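Local structure of MucR Phosphodiesterase (Pseudomonas aeruginosa, 5M1T) at residues A[51-56]-A[60-65]; A[185-190]-A[241-246]. The protein belongs to the EAL-domain phosphodiesterases and holds two magnesium ions beside the bound ligand C2E. All blocks are in the same frame, centred on the assembly; numbering follows the deposited sequence.

Interaction 1: A[51-56]-A[60-65]; sequences QPKVLA and PMIGVE. With MG (magnesium ion), chain D; C2E (9,9'-[(2R,3R,3aS,5S,7aR,9R,10R,10aS,12S,14aR)-3,5,10,12-tetrahydroxy-5,12-dioxidooctahydro-2H,7H-difuro[3,2-d:3',2'-j][1,3,7,9,2,8]tetraoxadiphosphacyclododecine-2,9-diyl]bis(2-amino-1,9-dihydro-6H-purin-6-one)), chain C.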
loop_
_atom_site.group_PDB
_atom_site.type_symbol
_atom_site.label_atom_id
_atom_site.label_comp_id
_atom_site.label_asym_id
_atom_site.label_seq_id
_atom_site.Cartn_x
_atom_site.Cartn_y
_atom_site.Cartn_z
ATOM N N GLN A 51 -2.977 -7.363 -25.043
ATOM C CA GLN A 51 -4.138 -6.976 -25.843
ATOM C C GLN A 51 -4.013 -5.550 -26.410
ATOM O O GLN A 51 -3.786 -4.596 -25.674
ATOM C CB GLN A 51 -5.419 -7.106 -25.052
ATOM C CG GLN A 51 -6.608 -7.098 -26.007
ATOM C CD GLN A 51 -7.934 -7.103 -25.313
ATOM O OE1 GLN A 51 -8.034 -6.723 -24.142
ATOM N NE2 GLN A 51 -8.967 -7.560 -26.032
ATOM N N PRO A 52 -4.139 -5.409 -27.731
ATOM C CA PRO A 52 -4.061 -4.103 -28.387
ATOM C C PRO A 52 -5.063 -3.104 -27.872
ATOM O O PRO A 52 -6.224 -3.487 -27.623
ATOM C CB PRO A 52 -4.417 -4.412 -29.841
ATOM C CG PRO A 52 -4.209 -5.871 -30.036
ATOM C CD PRO A 52 -4.349 -6.514 -28.689
ATOM N N LYS A 53 -4.638 -1.859 -27.671
ATOM C CA LYS A 53 -5.587 -0.761 -27.458
ATOM C C LYS A 53 -5.447 0.050 -28.740
ATOM O O LYS A 53 -4.332 0.300 -29.199
ATOM C CB LYS A 53 -5.266 0.133 -26.253
ATOM C CG LYS A 53 -5.043 -0.606 -24.930
ATOM C CD LYS A 53 -4.269 0.239 -23.903
ATOM C CE LYS A 53 -4.807 1.665 -23.825
ATOM N NZ LYS A 53 -3.886 2.497 -22.998
ATOM N N VAL A 54 -6.573 0.453 -29.303
ATOM C CA VAL A 54 -6.605 1.015 -30.660
ATOM C C VAL A 54 -7.377 2.321 -30.657
ATOM O O VAL A 54 -8.395 2.398 -29.980
ATOM C CB VAL A 54 -7.281 -0.030 -31.570
ATOM C CG1 VAL A 54 -7.742 0.543 -32.865
ATOM C CG2 VAL A 54 -6.306 -1.150 -31.857
ATOM N N LEU A 55 -6.914 3.341 -31.400
ATOM C CA LEU A 55 -7.719 4.561 -31.569
ATOM C C LEU A 55 -9.032 4.209 -32.265
ATOM O O LEU A 55 -9.083 3.329 -33.113
ATOM C CB LEU A 55 -6.985 5.714 -32.287
ATOM C CG LEU A 55 -5.877 6.450 -31.467
ATOM C CD1 LEU A 55 -5.462 7.760 -32.136
ATOM C CD2 LEU A 55 -6.203 6.726 -29.992
ATOM N N ALA A 56 -10.102 4.834 -31.810
ATOM C CA ALA A 56 -11.441 4.517 -32.280
ATOM C C ALA A 56 -11.668 5.146 -33.663
ATOM O O ALA A 56 -11.305 6.289 -33.869
ATOM C CB ALA A 56 -12.445 5.069 -31.296
ATOM N N PRO A 60 -4.839 3.721 -35.504
ATOM C CA PRO A 60 -3.640 2.986 -35.112
ATOM C C PRO A 60 -3.716 2.427 -33.675
ATOM O O PRO A 60 -4.329 3.008 -32.767
ATOM C CB PRO A 60 -2.527 4.034 -35.201
ATOM C CG PRO A 60 -3.216 5.316 -34.902
ATOM C CD PRO A 60 -4.649 5.172 -35.400
ATOM N N MET A 61 -3.098 1.265 -33.522
ATOM C CA MET A 61 -2.767 0.684 -32.251
ATOM C C MET A 61 -1.889 1.689 -31.524
ATOM O O MET A 61 -0.907 2.161 -32.086
ATOM C CB MET A 61 -2.025 -0.611 -32.542
ATOM C CG MET A 61 -1.482 -1.332 -31.341
ATOM S SD MET A 61 -1.119 -3.060 -31.727
ATOM C CE MET A 61 -0.807 -3.578 -30.068
ATOM N N ILE A 62 -2.285 2.058 -30.302
ATOM C CA ILE A 62 -1.511 2.994 -29.458
ATOM C C ILE A 62 -0.812 2.312 -28.275
ATOM O O ILE A 62 -0.219 2.983 -27.438
ATOM C CB ILE A 62 -2.400 4.105 -28.880
ATOM C CG1 ILE A 62 -3.570 3.505 -28.078
ATOM C CG2 ILE A 62 -2.898 5.008 -30.000
ATOM C CD1 ILE A 62 -4.355 4.515 -27.276
ATOM N N GLY A 63 -0.905 0.990 -28.191
ATOM C CA GLY A 63 -0.260 0.226 -27.126
ATOM C C GLY A 63 -0.921 -1.107 -26.841
ATOM O O GLY A 63 -1.756 -1.574 -27.625
ATOM N N VAL A 64 -0.556 -1.705 -25.708
ATOM C CA VAL A 64 -1.185 -2.920 -25.266
ATOM C C VAL A 64 -1.439 -2.915 -23.762
ATOM O O VAL A 64 -0.794 -2.175 -23.027
ATOM C CB VAL A 64 -0.336 -4.173 -25.610
ATOM C CG1 VAL A 64 -0.195 -4.314 -27.114
ATOM C CG2 VAL A 64 1.034 -4.130 -24.960
ATOM N N GLU A 65 -2.370 -3.753 -23.316
ATOM C CA GLU A 65 -2.462 -4.100 -21.912
ATOM C C GLU A 65 -1.804 -5.469 -21.693
ATOM O O GLU A 65 -2.131 -6.422 -22.385
ATOM C CB GLU A 65 -3.929 -4.136 -21.445
ATOM C CG GLU A 65 -4.064 -4.439 -19.971
ATOM C CD GLU A 65 -5.510 -4.379 -19.440
ATOM O OE1 GLU A 65 -6.450 -4.136 -20.235
ATOM O OE2 GLU A 65 -5.691 -4.567 -18.218
HETATM MG MG MG D . -6.770 -3.532 -16.610
HETATM P P1 C2E C . -8.889 -6.175 -16.513
HETATM O O2P C2E C . -7.802 -5.254 -16.035
HETATM O O1P C2E C . -10.261 -5.545 -16.640
HETATM O "O5'" C2E C . -8.424 -6.759 -17.923
HETATM C "C5'" C2E C . -9.331 -6.868 -18.998
HETATM C "C4'" C2E C . -9.982 -8.232 -19.024
HETATM O "O4'" C2E C . -11.029 -8.213 -20.013
HETATM C "C3'" C2E C . -9.020 -9.330 -19.445
HETATM O "O3'" C2E C . -9.396 -10.542 -18.793
HETATM C "C2'" C2E C . -9.259 -9.478 -20.931
HETATM O "O2'" C2E C . -8.925 -10.773 -21.431
HETATM C "C1'" C2E C . -10.763 -9.242 -20.968
HETATM N N9 C2E C . -11.266 -8.812 -22.272
HETATM C C8 C2E C . -10.703 -7.923 -23.106
HETATM N N7 C2E C . -11.466 -7.775 -24.212
HETATM C C5 C2E C . -12.537 -8.569 -24.074
HETATM C C6 C2E C . -13.727 -8.883 -24.873
HETATM O O6 C2E C . -13.906 -8.321 -25.976
HETATM N N1 C2E C . -14.594 -9.773 -24.363
HETATM C C2 C2E C . -14.399 -10.377 -23.169
HETATM N N2 C2E C . -15.305 -11.271 -22.710
HETATM N N3 C2E C . -13.336 -10.124 -22.384
HETATM C C4 C2E C . -12.395 -9.252 -22.793
HETATM P P11 C2E C . -8.290 -11.464 -18.077
HETATM O O21 C2E C . -7.061 -11.523 -18.971
HETATM O O11 C2E C . -8.858 -12.829 -17.884
HETATM O O5A C2E C . -7.912 -10.752 -16.697
HETATM C C5A C2E C . -8.944 -10.548 -15.727
HETATM C C4A C2E C . -8.458 -9.593 -14.659
HETATM O O4A C2E C . -7.284 -10.096 -14.030
HETATM C C3A C2E C . -8.014 -8.266 -15.216
HETATM O O3A C2E C . -9.100 -7.396 -15.481
HETATM C C2A C2E C . -7.103 -7.745 -14.136
HETATM O O2A C2E C . -7.838 -7.180 -13.060
HETATM C C1A C2E C . -6.446 -9.006 -13.633
HETATM N N91 C2E C . -5.073 -9.136 -14.201
HETATM C C81 C2E C . -4.693 -9.648 -15.390
HETATM N N71 C2E C . -3.340 -9.616 -15.518
HETATM C C51 C2E C . -2.858 -9.073 -14.387
HETATM C C61 C2E C . -1.529 -8.733 -13.848
HETATM O O61 C2E C . -0.500 -8.945 -14.526
HETATM N N11 C2E C . -1.469 -8.179 -12.624
HETATM C C21 C2E C . -2.580 -7.929 -11.898
HETATM N N21 C2E C . -2.461 -7.374 -10.679
HETATM N N31 C2E C . -3.831 -8.210 -12.322
HETATM C C41 C2E C . -4.003 -8.760 -13.538
HETATM O O HOH W 1 -8.094 -3.485 -18.322
#
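Met61 reaches back across strand 51-55 to lie on Pro52, and its side chain runs from beside Val54 to that proline. CG stands opposite the backbone N (chi1 175°) and the chain runs on extended, which carries the thioether along the partner strand. Met61 CB lies 4.4 Å from Val54 CG2, a loose apolar touch. Met61 CG passes 3.9 Å from Lys53 O. Met61 SD then comes 4.0 Å from Pro52 CB, and the terminal Met61 CE rests on the proline at 3.7 Å from the same CB, the two side chains meeting at a slant. Towards the turn, Leu55 and Ile62 cross nearly at right angles, Leu55 CG being 3.6 Å from Ile62 CG2.

The backbones form an antiparallel hairpin. Gln51 and Glu65 are a hydrogen-bonded pair, and Leu55 N closes the other end on Pro60 O. Between them the register slips by one: Ile62 and Gly63 together face Lys53, a beta bulge. Ile62 N binds Lys53 O at 2.9 Å, while Lys53 N reaches Gly63 O at 2.9 Å from 42° above the carbonyl plane. Gly63 has backbone angles (phi 155°) at which a CB would press against the preceding carbonyl.

Gln51 and Glu65 turn to the same side of the sheet, where the extended Glu65 puts OE2 on a magnesium ion at 2.2 Å. Gln263 donates to both Glu65 OE1 and Gln51 OE1, tying the pair together, and Lys207 adds a salt bridge to Glu65 OE1. In the curled sheet of the EAL barrel this hairpin supplies the antiparallel pair: strand 46-55 also bonds to strand 261-263 and strand 61-72 to strand 120-124, while Leu276 of helix 273-276 covers Pro52, Met61 and Val64.

Interaction 2: A[185-190]-A[241-246]; sequences IDDFGT and VAEGVE. With MG (magnesium ion), chain E; MG (magnesium ion), chain D; C2E (9,9'-[(2R,3R,3aS,5S,7aR,9R,10R,10aS,12S,14aR)-3,5,10,12-tetrahydroxy-5,12-dioxidooctahydro-2H,7H-difuro[3,2-d:3',2'-j][1,3,7,9,2,8]tetraoxadiphosphacyclododecine-2,9-diyl]bis(2-amino-1,9-dihydro-6H-purin-6-one)), chain C.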
loop_
_atom_site.group_PDB
_atom_site.type_symbol
_atom_site.label_atom_id
_atom_site.label_comp_id
_atom_site.label_asym_id
_atom_site.label_seq_id
_atom_site.Cartn_x
_atom_site.Cartn_y
_atom_site.Cartn_z
ATOM N N ILE A 185 -7.240 4.725 -14.547
ATOM C CA ILE A 185 -8.233 4.205 -13.590
ATOM C C ILE A 185 -9.089 3.140 -14.273
ATOM O O ILE A 185 -9.906 3.434 -15.143
ATOM C CB ILE A 185 -9.149 5.301 -13.045
ATOM C CG1 ILE A 185 -8.358 6.478 -12.495
ATOM C CG2 ILE A 185 -10.079 4.758 -11.961
ATOM C CD1 ILE A 185 -7.411 6.178 -11.362
ATOM N N ASP A 186 -8.903 1.906 -13.851
ATOM C CA ASP A 186 -9.454 0.741 -14.514
ATOM C C ASP A 186 -10.877 0.388 -13.985
ATOM O O ASP A 186 -11.307 0.879 -12.929
ATOM C CB ASP A 186 -8.504 -0.437 -14.207
ATOM C CG ASP A 186 -8.611 -1.571 -15.202
ATOM O OD1 ASP A 186 -9.460 -1.514 -16.153
ATOM O OD2 ASP A 186 -7.810 -2.515 -15.004
ATOM N N ASP A 187 -11.571 -0.493 -14.689
ATOM C CA ASP A 187 -12.904 -0.964 -14.260
ATOM C C ASP A 187 -13.837 0.173 -13.829
ATOM O O ASP A 187 -14.602 0.056 -12.863
ATOM C CB ASP A 187 -12.793 -1.991 -13.126
ATOM C CG ASP A 187 -12.028 -3.256 -13.538
ATOM O OD1 ASP A 187 -11.720 -3.466 -14.749
ATOM O OD2 ASP A 187 -11.739 -4.043 -12.610
ATOM N N PHE A 188 -13.775 1.280 -14.551
ATOM C CA PHE A 188 -14.494 2.462 -14.134
ATOM C C PHE A 188 -16.004 2.244 -14.311
ATOM O O PHE A 188 -16.470 1.644 -15.278
ATOM C CB PHE A 188 -13.996 3.709 -14.855
ATOM C CG PHE A 188 -14.413 4.974 -14.196
ATOM C CD1 PHE A 188 -13.674 5.493 -13.153
ATOM C CD2 PHE A 188 -15.584 5.630 -14.585
ATOM C CE1 PHE A 188 -14.062 6.654 -12.507
ATOM C CE2 PHE A 188 -15.971 6.801 -13.950
ATOM C CZ PHE A 188 -15.207 7.309 -12.903
ATOM N N GLY A 189 -16.748 2.656 -13.296
ATOM C CA GLY A 189 -18.185 2.489 -13.275
ATOM C C GLY A 189 -18.559 1.452 -12.239
ATOM O O GLY A 189 -19.707 1.434 -11.782
ATOM N N THR A 190 -17.602 0.608 -11.854
ATOM C CA THR A 190 -17.838 -0.446 -10.859
ATOM C C THR A 190 -17.653 -0.037 -9.394
ATOM O O THR A 190 -18.058 -0.770 -8.503
ATOM C CB THR A 190 -16.950 -1.686 -11.094
ATOM O OG1 THR A 190 -15.587 -1.357 -10.845
ATOM C CG2 THR A 190 -17.103 -2.185 -12.504
ATOM N N VAL A 241 -11.051 4.901 -22.541
ATOM C CA VAL A 241 -10.876 3.642 -23.224
ATOM C C VAL A 241 -12.127 2.815 -23.003
ATOM O O VAL A 241 -12.552 2.591 -21.836
ATOM C CB VAL A 241 -9.668 2.858 -22.666
ATOM C CG1 VAL A 241 -9.444 1.582 -23.467
ATOM C CG2 VAL A 241 -8.399 3.686 -22.686
ATOM N N ALA A 242 -12.712 2.328 -24.091
ATOM C CA ALA A 242 -13.803 1.371 -23.955
ATOM C C ALA A 242 -13.213 -0.013 -24.033
ATOM O O ALA A 242 -12.468 -0.318 -24.954
ATOM C CB ALA A 242 -14.854 1.547 -25.023
ATOM N N GLU A 243 -13.570 -0.854 -23.083
ATOM C CA GLU A 243 -13.000 -2.196 -22.950
ATOM C C GLU A 243 -14.101 -3.242 -23.146
ATOM O O GLU A 243 -15.237 -3.013 -22.792
ATOM C CB GLU A 243 -12.292 -2.276 -21.582
ATOM C CG GLU A 243 -12.102 -3.636 -20.992
ATOM C CD GLU A 243 -11.620 -3.553 -19.544
ATOM O OE1 GLU A 243 -12.427 -3.894 -18.604
ATOM O OE2 GLU A 243 -10.461 -3.107 -19.372
ATOM N N GLY A 244 -13.776 -4.378 -23.754
ATOM C CA GLY A 244 -14.752 -5.435 -23.986
ATOM C C GLY A 244 -15.517 -5.300 -25.301
ATOM O O GLY A 244 -16.615 -5.834 -25.431
ATOM N N VAL A 245 -14.954 -4.603 -26.278
ATOM C CA VAL A 245 -15.649 -4.390 -27.540
ATOM C C VAL A 245 -15.612 -5.674 -28.333
ATOM O O VAL A 245 -14.539 -6.102 -28.790
ATOM C CB VAL A 245 -14.992 -3.241 -28.341
ATOM C CG1 VAL A 245 -15.688 -3.006 -29.685
ATOM C CG2 VAL A 245 -15.009 -1.959 -27.504
ATOM N N GLU A 246 -16.782 -6.283 -28.485
ATOM C CA GLU A 246 -16.933 -7.538 -29.215
ATOM C C GLU A 246 -17.702 -7.461 -30.524
ATOM O O GLU A 246 -17.573 -8.353 -31.328
ATOM C CB GLU A 246 -17.639 -8.567 -28.333
ATOM C CG GLU A 246 -16.875 -8.879 -27.063
ATOM C CD GLU A 246 -17.564 -9.858 -26.132
ATOM O OE1 GLU A 246 -18.825 -9.951 -26.158
ATOM O OE2 GLU A 246 -16.814 -10.508 -25.357
HETATM MG MG MG E . -10.766 -3.184 -16.882
HETATM MG MG MG D . -6.770 -3.532 -16.610
HETATM P P1 C2E C . -8.889 -6.175 -16.513
HETATM O O2P C2E C . -7.802 -5.254 -16.035
HETATM O O1P C2E C . -10.261 -5.545 -16.640
HETATM O "O5'" C2E C . -8.424 -6.759 -17.923
HETATM C "C5'" C2E C . -9.331 -6.868 -18.998
HETATM C "C4'" C2E C . -9.982 -8.232 -19.024
HETATM O "O4'" C2E C . -11.029 -8.213 -20.013
HETATM C "C3'" C2E C . -9.020 -9.330 -19.445
HETATM O "O3'" C2E C . -9.396 -10.542 -18.793
HETATM C "C2'" C2E C . -9.259 -9.478 -20.931
HETATM O "O2'" C2E C . -8.925 -10.773 -21.431
HETATM C "C1'" C2E C . -10.763 -9.242 -20.968
HETATM N N9 C2E C . -11.266 -8.812 -22.272
HETATM C C8 C2E C . -10.703 -7.923 -23.106
HETATM N N7 C2E C . -11.466 -7.775 -24.212
HETATM C C5 C2E C . -12.537 -8.569 -24.074
HETATM C C6 C2E C . -13.727 -8.883 -24.873
HETATM O O6 C2E C . -13.906 -8.321 -25.976
HETATM N N1 C2E C . -14.594 -9.773 -24.363
HETATM C C2 C2E C . -14.399 -10.377 -23.169
HETATM N N2 C2E C . -15.305 -11.271 -22.710
HETATM N N3 C2E C . -13.336 -10.124 -22.384
HETATM C C4 C2E C . -12.395 -9.252 -22.793
HETATM P P11 C2E C . -8.290 -11.464 -18.077
HETATM O O21 C2E C . -7.061 -11.523 -18.971
HETATM O O11 C2E C . -8.858 -12.829 -17.884
HETATM O O5A C2E C . -7.912 -10.752 -16.697
HETATM C C5A C2E C . -8.944 -10.548 -15.727
HETATM C C4A C2E C . -8.458 -9.593 -14.659
HETATM O O4A C2E C . -7.284 -10.096 -14.030
HETATM C C3A C2E C . -8.014 -8.266 -15.216
HETATM O O3A C2E C . -9.100 -7.396 -15.481
HETATM C C2A C2E C . -7.103 -7.745 -14.136
HETATM O O2A C2E C . -7.838 -7.180 -13.060
HETATM C C1A C2E C . -6.446 -9.006 -13.633
HETATM N N91 C2E C . -5.073 -9.136 -14.201
HETATM C C81 C2E C . -4.693 -9.648 -15.390
HETATM N N71 C2E C . -3.340 -9.616 -15.518
HETATM C C51 C2E C . -2.858 -9.073 -14.387
HETATM C C61 C2E C . -1.529 -8.733 -13.848
HETATM O O61 C2E C . -0.500 -8.945 -14.526
HETATM N N11 C2E C . -1.469 -8.179 -12.624
HETATM C C21 C2E C . -2.580 -7.929 -11.898
HETATM N N21 C2E C . -2.461 -7.374 -10.679
HETATM N N31 C2E C . -3.831 -8.210 -12.322
HETATM C C41 C2E C . -4.003 -8.760 -13.538
HETATM O O HOH W 1 -8.094 -3.485 -18.322
HETATM O O HOH W 2 -12.649 -4.258 -16.433
#
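Asp186, Asp187 and Glu243 converge on one magnesium ion, and the 62 Å² buried between the segments belongs to these three side chains. The carboxylates approach without bonding each other: Asp186 OD1 stays 3.7 Å from Glu243 OE2, and the metal between them would offset the gathered negative charge. Glu243, extended from its strand with CG opposite the backbone N (chi1 157°), grips the ion with both OE1 and OE2 at 2.5 Å. Asp187 contributes one oxygen, OD1, at 2.4 Å. Asp186 OD1 binds at 2.2 Å, whereas its OD2 turns to the second magnesium, also at 2.2 Å, making this carboxylate a bridge.

Asp186, on strand 182-188, and Asp187, where the chain turns a corner, open the DDFG sequence of EAL domains; Glu243 comes from strand 239-243, two strands further round the barrel. Asp187 also begins a type II turn. Asp187 N reaches back to Asp186 OD1 at 2.8 Å from above the carboxylate plane, helping to fix its rotation. Thr190 pins the turn, its OG1 and N both donating to Asp187 O.

The ligand completes the first ion's shell with O1P at 2.4 Å, alongside a water. Further along the 241-246 segment, Glu246 OE2 accepts from N1 of a guanine of C2E and, weakly, from N2.

How the interactions relate
Interaction 1 and interaction 2, their centres 14 Å apart, build different parts of one C2E pocket at the same end of the barrel. Glu65 of the hairpin and Asp186 of 185-190 both bind one magnesium ion, together with Asn124 and Glu156; the other ion, held within interaction 2, lies 4.0 Å from it. Water 1, bound to the shared ion, sits between Glu65 and Glu243; Glu65 OE1 and Glu243 OE2 are 4.2 Å apart. Deeper in the barrel Lys53 CE packs on Val241 CG2 at 4.3 Å. The same guanine base meets both contacts: Gln51 NE2, which donates to Gly268 O, comes 3.1 Å from its N7, and Glu246 binds its N1.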